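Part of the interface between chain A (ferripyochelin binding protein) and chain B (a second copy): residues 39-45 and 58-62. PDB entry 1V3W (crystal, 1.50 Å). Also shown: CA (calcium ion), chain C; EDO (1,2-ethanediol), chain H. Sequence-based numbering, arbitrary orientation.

Chain A (39-45) PSAVLRG
Chain B (58-62) VQDNV

A salt bridge joins the two stretches: R44(A) with D60(B), made in the two-pronged, side-on manner that suits a guanidinium and a carboxylate: R44(A) NE donates to D60(B) OD1 at 2.9 Å (N-H...O 161°), and R44(A) NH2 donates to D60(B) OD2 at 2.8 Å (171°). Both hydrogen bonds are nearly straight, and OD2 lies at the guanidinium edge, near its plane, where the N-H groups point. R44(A) reaches this position with chi1 t (-175°), chi2 off-well at 147°, chi3 p (59°) and chi4 87°; D60(B) meets it with chi1 at -32°, between wells, and chi2 at -104°.

A calcium ion makes the second link. S40(A) OG binds CA at 2.4 Å and N61(B) OD1 binds CA at 2.3 Å, with four further ligand atoms from elsewhere in the structure. The ion thus joins two oxygens that do not bond each other, S40(A) OG and N61(B) OD1 being 4.1 Å apart. The amide of N61(B) is used at both ends: while OD1 faces the metal, ND2 donates to the backbone carbonyl S40(A) O at 3.3 Å (148°). N61(B) has chi1 m (-78°) and chi2 -51°; S40(A) has chi1 -127°, off-well. S40(A) OG also shares a hydrogen bond of 3.1 Å with O1 of the 1,2-ethanediol, probably from the crystallisation liquor.

In chain A, residues 39-41 are loop, with S40(A) at positive phi (70/7), and 42-45 form an extended strand, V42(A) at -129/122 and R44(A) at -99/98. Along the strand the CA-to-CB bonds of V42(A) and R44(A) point toward the chain B stretch and that of L43(A) away; A41(A), in the loop just before, also points away. Chain B presents a type II turn from Q59(B) to V62(B), closed by V62(B) N to Q59(B) O at 3.3 Å; its corners, D60(B) (-54/137) and N61(B) (59/21), both direct CA-to-CB toward chain A. The register centres on V42(A) and D60(B), CA to CA 7.0 Å, and the contacts run in reverse order: N61(B) meets S40(A) and V42(A), D60(B) meets V42(A) and R44(A), and Q59(B) meets R44(A), so the chain B stretch runs against the chain A one.

V42(A), chi1 t (180°), packs between the polar links: CG1 lies 3.4 Å from D60(B) OD1, and CG2 lies 3.7 Å from N61(B) ND2. Its methyls help cover the polar side chains in this buried contact. Farther out, Q59(B), chi1 m and chi2 t, brings CG to 4.5 Å from R44(A) NH2, a loose contact oblique to the guanidinium. Together the stretches bury 245 Å², both sides summed.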

# COMPACT_ATOMS: atom_id res chain seq x y z
N PRO A 39 9.27 1.94 -7.61
CA PRO A 39 8.02 1.52 -8.25
C PRO A 39 6.75 1.67 -7.44
O PRO A 39 6.68 1.28 -6.28
CB PRO A 39 8.29 0.06 -8.61
CG PRO A 39 9.75 0.05 -8.89
CD PRO A 39 10.31 0.90 -7.77
N SER A 40 5.73 2.25 -8.08
CA SER A 40 4.42 2.42 -7.48
C SER A 40 4.33 3.42 -6.33
O SER A 40 3.29 3.53 -5.68
CB SER A 40 3.89 1.05 -7.01
OG SER A 40 2.60 0.79 -7.54
N ALA A 41 5.41 4.15 -6.09
CA ALA A 41 5.40 5.18 -5.05
C ALA A 41 4.68 6.38 -5.65
O ALA A 41 4.77 6.62 -6.85
CB ALA A 41 6.81 5.55 -4.65
N VAL A 42 3.96 7.13 -4.82
CA VAL A 42 3.23 8.30 -5.28
C VAL A 42 3.55 9.52 -4.43
O VAL A 42 3.36 9.50 -3.22
CB VAL A 42 1.69 8.08 -5.24
CG1 VAL A 42 0.97 9.33 -5.73
CG2 VAL A 42 1.31 6.88 -6.11
N LEU A 43 4.05 10.57 -5.08
CA LEU A 43 4.34 11.83 -4.40
C LEU A 43 3.42 12.84 -5.07
O LEU A 43 3.70 13.34 -6.16
CB LEU A 43 5.81 12.24 -4.57
CG LEU A 43 6.84 11.41 -3.79
CD1 LEU A 43 6.93 10.01 -4.37
CD2 LEU A 43 8.20 12.09 -3.85
N ARG A 44 2.29 13.12 -4.42
CA ARG A 44 1.30 14.03 -4.98
C ARG A 44 1.40 15.43 -4.39
O ARG A 44 0.87 15.70 -3.32
CB ARG A 44 -0.10 13.44 -4.79
CG ARG A 44 -1.23 14.23 -5.44
CD ARG A 44 -2.36 13.32 -5.94
NE ARG A 44 -2.96 12.51 -4.88
CZ ARG A 44 -3.96 12.90 -4.10
NH1 ARG A 44 -4.49 14.11 -4.24
NH2 ARG A 44 -4.44 12.09 -3.17
N GLY A 45 2.08 16.32 -5.12
CA GLY A 45 2.24 17.69 -4.66
C GLY A 45 1.19 18.61 -5.25
O GLY A 45 1.52 19.59 -5.92
N VAL B 58 -11.20 7.66 -3.83
CA VAL B 58 -10.42 6.46 -3.56
C VAL B 58 -8.98 6.91 -3.77
O VAL B 58 -8.53 7.03 -4.90
CB VAL B 58 -10.79 5.33 -4.55
CG1 VAL B 58 -10.04 4.06 -4.20
CG2 VAL B 58 -12.30 5.09 -4.51
N GLN B 59 -8.28 7.14 -2.67
CA GLN B 59 -6.93 7.67 -2.72
C GLN B 59 -5.78 6.79 -3.21
O GLN B 59 -5.96 5.61 -3.52
CB GLN B 59 -6.62 8.32 -1.37
CG GLN B 59 -7.52 9.55 -1.14
CD GLN B 59 -7.45 10.12 0.25
OE1 GLN B 59 -6.49 9.88 0.99
NE2 GLN B 59 -8.46 10.90 0.62
N ASP B 60 -4.60 7.40 -3.29
CA ASP B 60 -3.41 6.73 -3.79
C ASP B 60 -3.07 5.42 -3.11
O ASP B 60 -3.13 5.30 -1.89
CB ASP B 60 -2.19 7.66 -3.68
CG ASP B 60 -2.55 9.12 -3.84
OD1 ASP B 60 -2.29 9.69 -4.92
OD2 ASP B 60 -3.11 9.69 -2.89
N ASN B 61 -2.69 4.44 -3.93
CA ASN B 61 -2.29 3.11 -3.46
C ASN B 61 -3.32 2.33 -2.66
O ASN B 61 -2.99 1.41 -1.92
CB ASN B 61 -0.97 3.22 -2.68
CG ASN B 61 0.22 3.33 -3.62
OD1 ASN B 61 0.36 2.53 -4.53
ND2 ASN B 61 1.08 4.32 -3.39
N VAL B 62 -4.59 2.70 -2.83
CA VAL B 62 -5.69 2.00 -2.19
C VAL B 62 -6.05 0.79 -3.05
O VAL B 62 -5.85 0.81 -4.26
CB VAL B 62 -6.95 2.90 -2.11
CG1 VAL B 62 -8.19 2.05 -1.81
CG2 VAL B 62 -6.78 3.95 -1.05
CA CA C . 0.72 0.91 -6.08
C1 EDO H . 3.03 -0.18 -11.13
O1 EDO H . 3.16 1.14 -10.61
C2 EDO H . 3.04 -0.15 -12.68
O2 EDO H . 3.17 1.20 -13.16